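Local coordinates for protein chitinase (Paenibacillus sp. FPU-7, PDB 5GZT) that probably cleaves chitin and chitodextrins at random internal beta-1,4-linkages between N-acetylglucosamine units, as a family 18 glycoside hydrolase, at residues H497-S502 with D583-P588; E600-A605 with H632-T637; G488-A493 with Y534-Q539. All coordinates share one frame; numbering follows the deposited sequence.

Interaction 1. Residues H497-S502 with D583-P588; sequences HTAVYS and DTAKAP
Tyr501 turns the edge of its ring to the aliphatic part of Lys586, and the two side chains cross obliquely. Lys586 CG, near the ring plane, lies 3.7 Å from Tyr501 CD2, while Tyr501 CB rests 3.4 Å from Thr584 O. The lysine chain bends at chi2 (-61°), turning CD away from the ring; farther along, NZ donates to Asp583 O at 2.9 Å and forms a salt bridge, with a weak hydrogen bond, to Asp583 OD1. A lysine suits this place because its methylenes pack on the ring while NZ reaches back to Asp583. Replacing Lys586 with an alanine would probably open a gap beside the tyrosine edge and leave Asp583 O and the carboxylate without the ammonium, though OD1 would keep its bond from Trp581 NE1. Lys586 and Ala587 form a G1 beta bulge opposite Asp582, in the hairpin of strands 578-582 and 587-591. Next to the bulge, Tyr501 N donates a nearly straight bond to Ala585 O (3.1 Å). Alanines permit a close approach here: Ala499 CB meets Ala585 CB at 3.9 Å and Ala587 CB at 4.1 Å. A water accepts from Val500 N; its very short approach to Lys586 O is doubtful.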
ATOM      1  N   HIS B 497       5.459 -18.016 -10.359  1.00 16.37           N
ATOM      2  CA  HIS B 497       6.343 -17.342  -9.389  1.00 17.94           C
ATOM      3  C   HIS B 497       5.633 -16.517  -8.326  1.00 18.57           C
ATOM      4  O   HIS B 497       6.270 -16.183  -7.296  1.00 16.28           O
ATOM      5  CB  HIS B 497       7.449 -16.528 -10.120  1.00 16.08           C
ATOM      6  CG  HIS B 497       7.257 -15.054 -10.201  1.00 16.18           C
ATOM      7  ND1 HIS B 497       6.781 -14.404 -11.330  1.00 18.08           N
ATOM      8  CD2 HIS B 497       7.638 -14.081  -9.351  1.00 15.17           C
ATOM      9  CE1 HIS B 497       6.799 -13.102 -11.129  1.00 15.54           C
ATOM     10  NE2 HIS B 497       7.351 -12.883  -9.943  1.00 21.45           N
ATOM     11  N   THR B 498       4.370 -16.150  -8.567  1.00 15.11           N
ATOM     12  CA  THR B 498       3.700 -15.233  -7.678  1.00 15.06           C
ATOM     13  C   THR B 498       2.189 -15.556  -7.617  1.00 17.03           C
ATOM     14  O   THR B 498       1.361 -14.707  -7.417  1.00 14.66           O
ATOM     15  CB  THR B 498       4.032 -13.765  -7.958  1.00 17.29           C
ATOM     16  OG1 THR B 498       3.565 -12.922  -6.855  1.00 15.24           O
ATOM     17  CG2 THR B 498       3.421 -13.275  -9.287  1.00 17.22           C
ATOM     18  N   ALA B 499       1.869 -16.841  -7.712  1.00 15.83           N
ATOM     19  CA  ALA B 499       0.446 -17.226  -7.721  1.00 18.47           C
ATOM     20  C   ALA B 499      -0.272 -17.065  -6.403  1.00 19.59           C
ATOM     21  O   ALA B 499       0.354 -17.200  -5.345  1.00 18.46           O
ATOM     22  CB  ALA B 499       0.341 -18.657  -8.158  1.00 18.79           C
ATOM     23  N   VAL B 500      -1.573 -16.816  -6.476  1.00 17.34           N
ATOM     24  CA  VAL B 500      -2.385 -16.690  -5.295  1.00 19.51           C
ATOM     25  C   VAL B 500      -2.536 -18.075  -4.583  1.00 18.85           C
ATOM     26  O   VAL B 500      -2.444 -18.117  -3.373  1.00 19.90           O
ATOM     27  CB  VAL B 500      -3.801 -16.185  -5.592  1.00 19.37           C
ATOM     28  CG1 VAL B 500      -4.542 -15.945  -4.335  1.00 19.38           C
ATOM     29  CG2 VAL B 500      -3.798 -14.888  -6.338  1.00 21.29           C
ATOM     30  N   TYR B 501      -2.901 -19.116  -5.302  1.00 18.45           N
ATOM     31  CA  TYR B 501      -3.140 -20.443  -4.753  1.00 19.41           C
ATOM     32  C   TYR B 501      -2.168 -21.482  -5.282  1.00 22.28           C
ATOM     33  O   TYR B 501      -1.677 -21.364  -6.439  1.00 19.34           O
ATOM     34  CB  TYR B 501      -4.600 -20.957  -4.994  1.00 18.33           C
ATOM     35  CG  TYR B 501      -5.663 -20.030  -4.454  1.00 18.28           C
ATOM     36  CD1 TYR B 501      -6.004 -20.006  -3.092  1.00 18.81           C
ATOM     37  CD2 TYR B 501      -6.260 -19.083  -5.290  1.00 20.86           C
ATOM     38  CE1 TYR B 501      -6.958 -19.115  -2.595  1.00 18.60           C
ATOM     39  CE2 TYR B 501      -7.196 -18.164  -4.808  1.00 18.84           C
ATOM     40  CZ  TYR B 501      -7.515 -18.155  -3.481  1.00 18.76           C
ATOM     41  OH  TYR B 501      -8.401 -17.226  -3.086  1.00 18.18           O
ATOM     42  N   SER B 502      -1.949 -22.538  -4.473  1.00 20.11           N
ATOM     43  CA  SER B 502      -1.141 -23.674  -4.900  1.00 21.04           C
ATOM     44  C   SER B 502      -2.061 -24.659  -5.572  1.00 22.40           C
ATOM     45  O   SER B 502      -2.942 -25.252  -4.948  1.00 23.18           O
ATOM     46  CB  SER B 502      -0.475 -24.389  -3.705  1.00 21.60           C
ATOM     47  OG  SER B 502       0.292 -23.533  -2.934  1.00 21.52           O
ATOM     48  N   ASP B 583      -6.606 -21.674 -13.740  1.00 15.87           N
ATOM     49  CA  ASP B 583      -7.787 -21.352 -12.991  1.00 19.30           C
ATOM     50  C   ASP B 583      -7.856 -21.957 -11.581  1.00 18.38           C
ATOM     51  O   ASP B 583      -8.804 -21.677 -10.898  1.00 18.34           O
ATOM     52  CB  ASP B 583      -9.077 -21.780 -13.691  1.00 22.14           C
ATOM     53  CG  ASP B 583     -10.280 -20.899 -13.233  1.00 22.59           C
ATOM     54  OD1 ASP B 583     -10.219 -19.618 -12.965  1.00 26.58           O
ATOM     55  OD2 ASP B 583     -11.290 -21.522 -13.184  1.00 31.42           O
ATOM     56  N   THR B 584      -6.877 -22.720 -11.171  1.00 16.94           N
ATOM     57  CA  THR B 584      -6.774 -23.141  -9.754  1.00 17.40           C
ATOM     58  C   THR B 584      -5.783 -22.200  -9.054  1.00 16.93           C
ATOM     59  O   THR B 584      -6.125 -21.576  -7.992  1.00 18.92           O
ATOM     60  CB  THR B 584      -6.258 -24.553  -9.727  1.00 20.78           C
ATOM     61  OG1 THR B 584      -7.140 -25.381 -10.471  1.00 21.10           O
ATOM     62  CG2 THR B 584      -6.130 -25.061  -8.309  1.00 24.80           C
ATOM     63  N   ALA B 585      -4.599 -21.961  -9.656  1.00 14.87           N
ATOM     64  CA  ALA B 585      -3.677 -21.018  -9.039  1.00 14.35           C
ATOM     65  C   ALA B 585      -4.136 -19.588  -9.103  1.00 17.47           C
ATOM     66  O   ALA B 585      -3.723 -18.772  -8.282  1.00 17.82           O
ATOM     67  CB  ALA B 585      -2.323 -21.102  -9.717  1.00 16.86           C
ATOM     68  N   LYS B 586      -4.984 -19.261 -10.093  1.00 16.33           N
ATOM     69  CA  LYS B 586      -5.414 -17.858 -10.384  1.00 15.96           C
ATOM     70  C   LYS B 586      -4.230 -16.989 -10.867  1.00 15.88           C
ATOM     71  O   LYS B 586      -4.028 -15.923 -10.371  1.00 15.47           O
ATOM     72  CB  LYS B 586      -6.166 -17.190  -9.272  1.00 15.88           C
ATOM     73  CG  LYS B 586      -7.312 -18.054  -8.739  1.00 19.96           C
ATOM     74  CD  LYS B 586      -8.407 -18.423  -9.764  1.00 21.88           C
ATOM     75  CE  LYS B 586      -9.534 -19.144  -9.016  1.00 22.72           C
ATOM     76  NZ  LYS B 586     -10.489 -19.534 -10.026  1.00 25.71           N
ATOM     77  N   ALA B 587      -3.497 -17.480 -11.861  1.00 14.40           N
ATOM     78  CA  ALA B 587      -2.319 -16.843 -12.372  1.00 14.80           C
ATOM     79  C   ALA B 587      -2.218 -16.992 -13.892  1.00 14.16           C
ATOM     80  O   ALA B 587      -2.441 -18.081 -14.445  1.00 12.03           O
ATOM     81  CB  ALA B 587      -1.066 -17.448 -11.779  1.00 16.28           C
ATOM     82  N   PRO B 588      -1.731 -15.952 -14.553  1.00 13.21           N
ATOM     83  CA  PRO B 588      -1.554 -16.034 -15.992  1.00 13.42           C
ATOM     84  C   PRO B 588      -0.108 -16.400 -16.328  1.00 14.09           C
ATOM     85  O   PRO B 588       0.798 -16.163 -15.502  1.00 14.25           O
ATOM     86  CB  PRO B 588      -1.783 -14.580 -16.413  1.00 14.26           C
ATOM     87  CG  PRO B 588      -1.052 -13.815 -15.258  1.00 15.06           C
ATOM     88  CD  PRO B 588      -1.339 -14.646 -14.014  1.00 14.03           C
TER
HETATM   89  O   HOH W   1      -1.957 -15.350  -9.022  1.00 22.45           O

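Interaction 2. Residues E600-A605 with H632-T637; sequences EDTASA and HELANT
Thr602 and Leu634 carry most of the packing between the N-terminal turns of helices 602-614 and 633-642. The Leu634 branch CD2 presses on the backbone just before the first helix, 3.4 Å from Asp601 C, and CD1 lies near Glu600 O; a branched apolar side chain suits this buried spot. Thr602 CG2 lies over the face of the Glu633 carboxylate, 3.7 Å from Glu633 CD, and 3.8 Å from Thr637 OG1, with the two threonine side chains crossing at about a right angle. Thr637 in turn sets CG2 3.6 Å from Thr602 O and also touches Ala605 CB, whose small size admits it.

Behind these groups, Thr637 OG1 donates to Glu633 O at 2.6 Å, a bond that fixes the rotation of the threonine and points its methyl at the other helix. Thr637 N reaches the same oxygen from the opposite face of the carbonyl plane. Asp601 and Ser604 form a capping box: Ser604 N donates to Asp601 OD1 at 3.0 Å and Asp601 N to Ser604 OG at 3.0 Å. Farther out, Thr602 OG1 pairs with Thr682, while Glu633 OE2 bonds Tyr564 OH and makes a salt bridge to Arg712. In a family 18 barrel, these would be the last two helices. With polar bonds made within each segment or outside both, the helices meet by the fit of methyls against backbone and carboxylate face, and polar groups set how the packing side chains are turned.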
ATOM      1  N   GLU B 600       2.140 -11.580 -13.419  1.00 15.01           N
ATOM      2  CA  GLU B 600       1.086 -11.039 -12.607  1.00 15.61           C
ATOM      3  C   GLU B 600       0.388 -10.024 -13.581  1.00 15.89           C
ATOM      4  O   GLU B 600       1.061  -9.232 -14.224  1.00 14.98           O
ATOM      5  CB  GLU B 600       1.713 -10.194 -11.555  1.00 16.22           C
ATOM      6  CG  GLU B 600       0.748  -9.619 -10.559  1.00 16.88           C
ATOM      7  CD  GLU B 600       0.527 -10.553  -9.329  1.00 18.87           C
ATOM      8  OE1 GLU B 600      -0.277 -11.482  -9.439  1.00 16.79           O
ATOM      9  OE2 GLU B 600       1.147 -10.344  -8.260  1.00 19.14           O
ATOM     10  N   ASP B 601      -0.941 -10.049 -13.649  1.00 16.91           N
ATOM     11  CA  ASP B 601      -1.709  -9.173 -14.577  1.00 15.89           C
ATOM     12  C   ASP B 601      -2.933  -8.670 -13.819  1.00 16.84           C
ATOM     13  O   ASP B 601      -2.985  -8.735 -12.563  1.00 15.01           O
ATOM     14  CB  ASP B 601      -2.026  -9.937 -15.876  1.00 15.22           C
ATOM     15  CG  ASP B 601      -3.170 -10.942 -15.761  1.00 17.22           C
ATOM     16  OD1 ASP B 601      -3.618 -11.226 -14.600  1.00 18.79           O
ATOM     17  OD2 ASP B 601      -3.563 -11.541 -16.848  1.00 18.23           O
ATOM     18  N   THR B 602      -3.914  -8.168 -14.578  1.00 16.66           N
ATOM     19  CA  THR B 602      -5.020  -7.554 -14.039  1.00 14.75           C
ATOM     20  C   THR B 602      -5.863  -8.563 -13.293  1.00 15.19           C
ATOM     21  O   THR B 602      -6.521  -8.208 -12.264  1.00 15.66           O
ATOM     22  CB  THR B 602      -5.821  -6.845 -15.122  1.00 14.96           C
ATOM     23  OG1 THR B 602      -6.060  -7.716 -16.180  1.00 15.75           O
ATOM     24  CG2 THR B 602      -5.065  -5.659 -15.655  1.00 14.40           C
ATOM     25  N   ALA B 603      -5.987  -9.735 -13.862  1.00 13.52           N
ATOM     26  CA  ALA B 603      -6.796 -10.781 -13.226  1.00 14.15           C
ATOM     27  C   ALA B 603      -6.175 -11.354 -11.916  1.00 14.56           C
ATOM     28  O   ALA B 603      -6.884 -11.524 -10.920  1.00 16.13           O
ATOM     29  CB  ALA B 603      -7.083 -11.917 -14.225  1.00 13.48           C
ATOM     30  N   SER B 604      -4.872 -11.661 -11.929  1.00 16.25           N
ATOM     31  CA  SER B 604      -4.190 -12.191 -10.763  1.00 16.52           C
ATOM     32  C   SER B 604      -4.178 -11.114  -9.670  1.00 17.00           C
ATOM     33  O   SER B 604      -4.391 -11.478  -8.484  1.00 18.43           O
ATOM     34  CB  SER B 604      -2.784 -12.758 -11.051  1.00 15.72           C
ATOM     35  OG  SER B 604      -1.851 -11.749 -11.329  1.00 15.72           O
ATOM     36  N   ALA B 605      -3.986  -9.831 -10.027  1.00 16.31           N
ATOM     37  CA  ALA B 605      -4.101  -8.775  -9.080  1.00 16.64           C
ATOM     38  C   ALA B 605      -5.501  -8.750  -8.428  1.00 18.48           C
ATOM     39  O   ALA B 605      -5.574  -8.586  -7.194  1.00 18.31           O
ATOM     40  CB  ALA B 605      -3.731  -7.423  -9.600  1.00 20.32           C
ATOM     41  N   HIS B 632      -0.675   2.563 -15.845  1.00 23.74           N
ATOM     42  CA  HIS B 632      -0.593   2.005 -14.510  1.00 24.55           C
ATOM     43  C   HIS B 632      -1.657   0.998 -14.241  1.00 22.90           C
ATOM     44  O   HIS B 632      -2.324   1.122 -13.202  1.00 18.71           O
ATOM     45  CB  HIS B 632      -0.744   3.196 -13.482  1.00 27.16           C
ATOM     46  CG  HIS B 632       0.246   4.292 -13.706  1.00 28.72           C
ATOM     47  ND1 HIS B 632       1.593   4.134 -13.433  1.00 26.38           N
ATOM     48  CD2 HIS B 632       0.113   5.536 -14.239  1.00 31.09           C
ATOM     49  CE1 HIS B 632       2.240   5.240 -13.738  1.00 27.34           C
ATOM     50  NE2 HIS B 632       1.365   6.117 -14.205  1.00 26.61           N
ATOM     51  N   GLU B 633      -1.931   0.059 -15.158  1.00 21.67           N
ATOM     52  CA  GLU B 633      -3.123  -0.737 -14.942  1.00 22.45           C
ATOM     53  C   GLU B 633      -3.067  -1.640 -13.692  1.00 19.70           C
ATOM     54  O   GLU B 633      -4.127  -1.965 -13.168  1.00 22.17           O
ATOM     55  CB  GLU B 633      -3.565  -1.564 -16.174  1.00 23.28           C
ATOM     56  CG  GLU B 633      -2.736  -2.740 -16.548  1.00 22.46           C
ATOM     57  CD  GLU B 633      -3.150  -3.374 -17.853  1.00 19.29           C
ATOM     58  OE1 GLU B 633      -4.221  -3.030 -18.327  1.00 18.55           O
ATOM     59  OE2 GLU B 633      -2.407  -4.233 -18.362  1.00 17.90           O
ATOM     60  N   LEU B 634      -1.892  -2.118 -13.321  1.00 16.71           N
ATOM     61  CA  LEU B 634      -1.782  -2.968 -12.140  1.00 17.56           C
ATOM     62  C   LEU B 634      -2.017  -2.194 -10.843  1.00 19.75           C
ATOM     63  O   LEU B 634      -2.842  -2.626  -9.985  1.00 23.19           O
ATOM     64  CB  LEU B 634      -0.453  -3.742 -12.078  1.00 16.74           C
ATOM     65  CG  LEU B 634      -0.220  -4.702 -13.314  1.00 14.95           C
ATOM     66  CD1 LEU B 634       0.995  -5.524 -13.120  1.00 15.20           C
ATOM     67  CD2 LEU B 634      -1.367  -5.641 -13.606  1.00 15.88           C
ATOM     68  N   ALA B 635      -1.327  -1.090 -10.691  1.00 21.63           N
ATOM     69  CA  ALA B 635      -1.615  -0.180  -9.580  1.00 22.89           C
ATOM     70  C   ALA B 635      -3.070   0.208  -9.529  1.00 24.89           C
ATOM     71  O   ALA B 635      -3.658   0.106  -8.467  1.00 25.30           O
ATOM     72  CB  ALA B 635      -0.735   1.049  -9.644  1.00 23.34           C
ATOM     73  N   ASN B 636      -3.693   0.567 -10.659  1.00 23.24           N
ATOM     74  CA  ASN B 636      -5.089   0.982 -10.613  1.00 24.36           C
ATOM     75  C   ASN B 636      -6.036  -0.141 -10.244  1.00 24.69           C
ATOM     76  O   ASN B 636      -7.098   0.086  -9.573  1.00 26.05           O
ATOM     77  CB  ASN B 636      -5.556   1.537 -11.969  1.00 26.60           C
ATOM     78  CG  ASN B 636      -4.876   2.825 -12.341  1.00 27.57           C
ATOM     79  OD1 ASN B 636      -4.250   3.497 -11.510  1.00 31.79           O
ATOM     80  ND2 ASN B 636      -4.914   3.128 -13.639  1.00 27.59           N
ATOM     81  N   THR B 637      -5.718  -1.347 -10.728  1.00 21.46           N
ATOM     82  CA  THR B 637      -6.543  -2.512 -10.451  1.00 20.13           C
ATOM     83  C   THR B 637      -6.542  -2.833  -8.967  1.00 20.52           C
ATOM     84  O   THR B 637      -7.617  -3.164  -8.312  1.00 20.25           O
ATOM     85  CB  THR B 637      -6.018  -3.779 -11.232  1.00 22.68           C
ATOM     86  OG1 THR B 637      -6.044  -3.567 -12.653  1.00 22.02           O
ATOM     87  CG2 THR B 637      -6.842  -4.947 -10.897  1.00 23.32           C
TER

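Interaction 3. Residues G488-A493 with Y534-Q539; sequences GGWDPA and YSRVWQ
Trp538 lies against the peptide of Gly488 and Gly489, joining a type I beta turn, Gly488 to Asp491, to strand 534-538. That strand belongs to the antiparallel sheet that follows a barrel strand, consistent with the alpha+beta insertion domain of many family 18 chitinases.

Contacts over ring faces come first. Gly489 CA sits over the five-membered ring of Trp538, 3.8 Å from its centroid and 14° off the normal, a CH-pi contact. Gly488 C lies over the same indole toward its rim. Gly488 O makes a separate close contact, 3.0 Å from Trp538 CZ2. On the other side of the turn the ring of Trp490 covers Gly488 CA, and a side chain at Gly488 would run into Trp490 CH2; glycine is therefore well suited to lie between two indoles. Trp490 owes this position partly to chi1 of 50°, which sets CG between the backbone N and the carbonyl carbon.

The second aromatic contact is between charge and ring edge. Trp490 brings CZ3 over one face of the Arg536 guanidinium, 3.5 Å from Arg536 NH1, with the planes 63° apart. Arg536 NE also forms a salt bridge with Asp485.

Polar links are few and modest. Asp491 O lies in the indole plane of Trp538, at its edge, and accepts a weak bond from Trp538 NE1 (3.3 Å). Inside the turn, Asp491 N donates to Gly488 O at 2.8 Å. The Asp491 carboxylate, which also bonds His487 ND1, accepts from Gly488 N at OD2, the donor standing above the carboxylate plane. A water joins the backbones, accepting from Gly489 N at 2.7 Å and donating to Val537 O at 2.9 Å.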
ATOM      1  N   GLY B 488      11.189 -20.285 -10.365  1.00 19.19           N
ATOM      2  CA  GLY B 488      12.050 -19.481 -11.287  1.00 19.83           C
ATOM      3  C   GLY B 488      12.927 -20.362 -12.097  1.00 20.79           C
ATOM      4  O   GLY B 488      12.873 -21.571 -11.892  1.00 20.55           O
ATOM      5  N   GLY B 489      13.705 -19.810 -13.043  1.00 18.44           N
ATOM      6  CA  GLY B 489      14.509 -20.634 -13.940  1.00 18.97           C
ATOM      7  C   GLY B 489      15.542 -21.598 -13.285  1.00 23.56           C
ATOM      8  O   GLY B 489      16.115 -22.452 -13.964  1.00 25.01           O
ATOM      9  N   TRP B 490      15.791 -21.399 -12.002  1.00 25.48           N
ATOM     10  CA  TRP B 490      16.561 -22.308 -11.148  1.00 27.80           C
ATOM     11  C   TRP B 490      15.913 -23.632 -10.924  1.00 30.44           C
ATOM     12  O   TRP B 490      16.619 -24.592 -10.648  1.00 30.40           O
ATOM     13  CB  TRP B 490      16.838 -21.696  -9.797  1.00 25.96           C
ATOM     14  CG  TRP B 490      15.658 -21.122  -9.073  1.00 27.46           C
ATOM     15  CD1 TRP B 490      14.824 -21.787  -8.208  1.00 25.05           C
ATOM     16  CD2 TRP B 490      15.185 -19.774  -9.151  1.00 25.16           C
ATOM     17  NE1 TRP B 490      13.893 -20.911  -7.727  1.00 25.69           N
ATOM     18  CE2 TRP B 490      14.072 -19.681  -8.306  1.00 25.40           C
ATOM     19  CE3 TRP B 490      15.590 -18.636  -9.876  1.00 28.52           C
ATOM     20  CZ2 TRP B 490      13.332 -18.493  -8.151  1.00 25.72           C
ATOM     21  CZ3 TRP B 490      14.872 -17.435  -9.730  1.00 25.53           C
ATOM     22  CH2 TRP B 490      13.743 -17.387  -8.851  1.00 26.26           C
ATOM     23  N   ASP B 491      14.579 -23.681 -11.064  1.00 26.99           N
ATOM     24  CA  ASP B 491      13.802 -24.913 -10.984  1.00 24.72           C
ATOM     25  C   ASP B 491      13.935 -25.670 -12.281  1.00 27.04           C
ATOM     26  O   ASP B 491      13.932 -25.084 -13.407  1.00 29.71           O
ATOM     27  CB  ASP B 491      12.319 -24.664 -10.628  1.00 23.92           C
ATOM     28  CG  ASP B 491      12.137 -24.086  -9.319  1.00 23.63           C
ATOM     29  OD1 ASP B 491      12.924 -24.477  -8.424  1.00 28.08           O
ATOM     30  OD2 ASP B 491      11.165 -23.307  -9.054  1.00 23.15           O
ATOM     31  N   PRO B 492      14.011 -27.005 -12.173  1.00 24.59           N
ATOM     32  CA  PRO B 492      14.099 -27.805 -13.350  1.00 23.76           C
ATOM     33  C   PRO B 492      12.805 -27.853 -14.192  1.00 25.66           C
ATOM     34  O   PRO B 492      12.899 -28.247 -15.351  1.00 28.06           O
ATOM     35  CB  PRO B 492      14.388 -29.229 -12.804  1.00 26.58           C
ATOM     36  CG  PRO B 492      14.017 -29.168 -11.381  1.00 27.61           C
ATOM     37  CD  PRO B 492      14.202 -27.769 -10.928  1.00 26.16           C
ATOM     38  N   ALA B 493      11.627 -27.491 -13.633  1.00 22.92           N
ATOM     39  CA  ALA B 493      10.390 -27.410 -14.449  1.00 20.44           C
ATOM     40  C   ALA B 493       9.709 -26.091 -14.135  1.00 18.52           C
ATOM     41  O   ALA B 493      10.014 -25.437 -13.085  1.00 18.44           O
ATOM     42  CB  ALA B 493       9.450 -28.616 -14.167  1.00 21.52           C
ATOM     43  N   TYR B 534       6.632  -7.855 -12.548  1.00 16.83           N
ATOM     44  CA  TYR B 534       7.586  -8.476 -13.427  1.00 16.11           C
ATOM     45  C   TYR B 534       7.335  -9.978 -13.473  1.00 15.89           C
ATOM     46  O   TYR B 534       6.518 -10.522 -12.677  1.00 16.41           O
ATOM     47  CB  TYR B 534       9.026  -8.112 -12.996  1.00 17.38           C
ATOM     48  CG  TYR B 534       9.388  -8.797 -11.693  1.00 19.05           C
ATOM     49  CD1 TYR B 534       9.026  -8.261 -10.485  1.00 20.74           C
ATOM     50  CD2 TYR B 534       9.983 -10.049 -11.697  1.00 20.36           C
ATOM     51  CE1 TYR B 534       9.257  -8.969  -9.273  1.00 20.44           C
ATOM     52  CE2 TYR B 534      10.251 -10.731 -10.501  1.00 22.07           C
ATOM     53  CZ  TYR B 534       9.870 -10.174  -9.293  1.00 20.61           C
ATOM     54  OH  TYR B 534      10.100 -10.882  -8.144  1.00 22.84           O
ATOM     55  N   SER B 535       7.910 -10.628 -14.470  1.00 15.68           N
ATOM     56  CA  SER B 535       7.752 -12.023 -14.688  1.00 16.27           C
ATOM     57  C   SER B 535       9.049 -12.797 -14.369  1.00 18.13           C
ATOM     58  O   SER B 535      10.147 -12.199 -14.369  1.00 16.51           O
ATOM     59  CB  SER B 535       7.465 -12.269 -16.148  1.00 16.17           C
ATOM     60  OG  SER B 535       8.493 -11.752 -16.969  1.00 15.57           O
ATOM     61  N   ARG B 536       8.907 -14.099 -14.211  1.00 16.08           N
ATOM     62  CA  ARG B 536      10.030 -15.061 -14.198  1.00 18.48           C
ATOM     63  C   ARG B 536       9.888 -15.866 -15.452  1.00 17.32           C
ATOM     64  O   ARG B 536       8.740 -16.249 -15.817  1.00 17.23           O
ATOM     65  CB  ARG B 536      10.010 -15.977 -12.964  1.00 19.29           C
ATOM     66  CG  ARG B 536      10.407 -15.234 -11.721  1.00 19.75           C
ATOM     67  CD  ARG B 536      11.975 -15.213 -11.650  1.00 22.33           C
ATOM     68  NE  ARG B 536      12.447 -14.273 -10.644  1.00 22.66           N
ATOM     69  CZ  ARG B 536      13.694 -13.838 -10.583  1.00 26.84           C
ATOM     70  NH1 ARG B 536      14.627 -14.344 -11.358  1.00 28.60           N
ATOM     71  NH2 ARG B 536      13.989 -12.925  -9.729  1.00 31.18           N
ATOM     72  N   VAL B 537      11.035 -16.115 -16.112  1.00 15.48           N
ATOM     73  CA  VAL B 537      11.142 -16.660 -17.425  1.00 16.47           C
ATOM     74  C   VAL B 537      11.916 -17.960 -17.371  1.00 18.61           C
ATOM     75  O   VAL B 537      12.904 -18.036 -16.604  1.00 18.58           O
ATOM     76  CB  VAL B 537      11.893 -15.657 -18.346  1.00 17.38           C
ATOM     77  CG1 VAL B 537      11.989 -16.155 -19.738  1.00 18.70           C
ATOM     78  CG2 VAL B 537      11.162 -14.320 -18.421  1.00 19.68           C
ATOM     79  N   TRP B 538      11.484 -18.958 -18.156  1.00 17.30           N
ATOM     80  CA  TRP B 538      12.260 -20.147 -18.448  1.00 18.30           C
ATOM     81  C   TRP B 538      12.413 -20.282 -19.949  1.00 21.57           C
ATOM     82  O   TRP B 538      11.427 -20.133 -20.688  1.00 20.81           O
ATOM     83  CB  TRP B 538      11.573 -21.411 -17.993  1.00 17.46           C
ATOM     84  CG  TRP B 538      11.518 -21.730 -16.556  1.00 17.69           C
ATOM     85  CD1 TRP B 538      12.122 -22.832 -15.927  1.00 19.29           C
ATOM     86  CD2 TRP B 538      10.688 -21.127 -15.558  1.00 17.74           C
ATOM     87  NE1 TRP B 538      11.737 -22.882 -14.627  1.00 18.20           N
ATOM     88  CE2 TRP B 538      10.839 -21.877 -14.377  1.00 17.34           C
ATOM     89  CE3 TRP B 538       9.749 -20.078 -15.576  1.00 16.99           C
ATOM     90  CZ2 TRP B 538      10.136 -21.572 -13.193  1.00 17.91           C
ATOM     91  CZ3 TRP B 538       9.084 -19.739 -14.409  1.00 17.25           C
ATOM     92  CH2 TRP B 538       9.260 -20.515 -13.232  1.00 20.03           C
ATOM     93  N   GLN B 539      13.651 -20.543 -20.416  1.00 20.05           N
ATOM     94  CA  GLN B 539      13.911 -20.858 -21.826  1.00 20.00           C
ATOM     95  C   GLN B 539      14.103 -22.325 -22.023  1.00 20.64           C
ATOM     96  O   GLN B 539      14.228 -23.096 -21.050  1.00 21.52           O
ATOM     97  CB  GLN B 539      15.146 -20.056 -22.308  1.00 24.64           C
ATOM     98  CG  GLN B 539      14.846 -18.576 -22.414  1.00 27.16           C
ATOM     99  CD  GLN B 539      15.976 -17.766 -23.031  1.00 32.91           C
ATOM    100  OE1 GLN B 539      17.162 -18.156 -22.984  1.00 32.81           O
ATOM    101  NE2 GLN B 539      15.620 -16.596 -23.539  1.00 29.16           N
TER
HETATM  102  O   HOH W   2      13.595 -17.273 -13.901  1.00 23.15           O

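In the fold
Interactions 1 and 3 share the long loop between strand 478-481 and helix 510-519, and both tie it to the antiparallel sheet holding strands 534-538 and 587-591, probably the insertion domain; their centres are 15 Å apart. His497 joins them directly, its CG 3.5 Å from Arg536 CG and its ring meeting that of Tyr534. Interaction 2, centred 14 Å from interaction 1, continues where the sheet returns to the barrel: Pro588 CB packs 3.5 Å from Asp601 OD2. Interactions 2 and 3 do not touch, with centres 21 Å apart. In family 18 enzymes such an insertion domain typically walls the substrate cleft. The sodium site of Glu44, Thr50, Phe52 and Ser72 lies in the N-terminal part, apart from all three contacts.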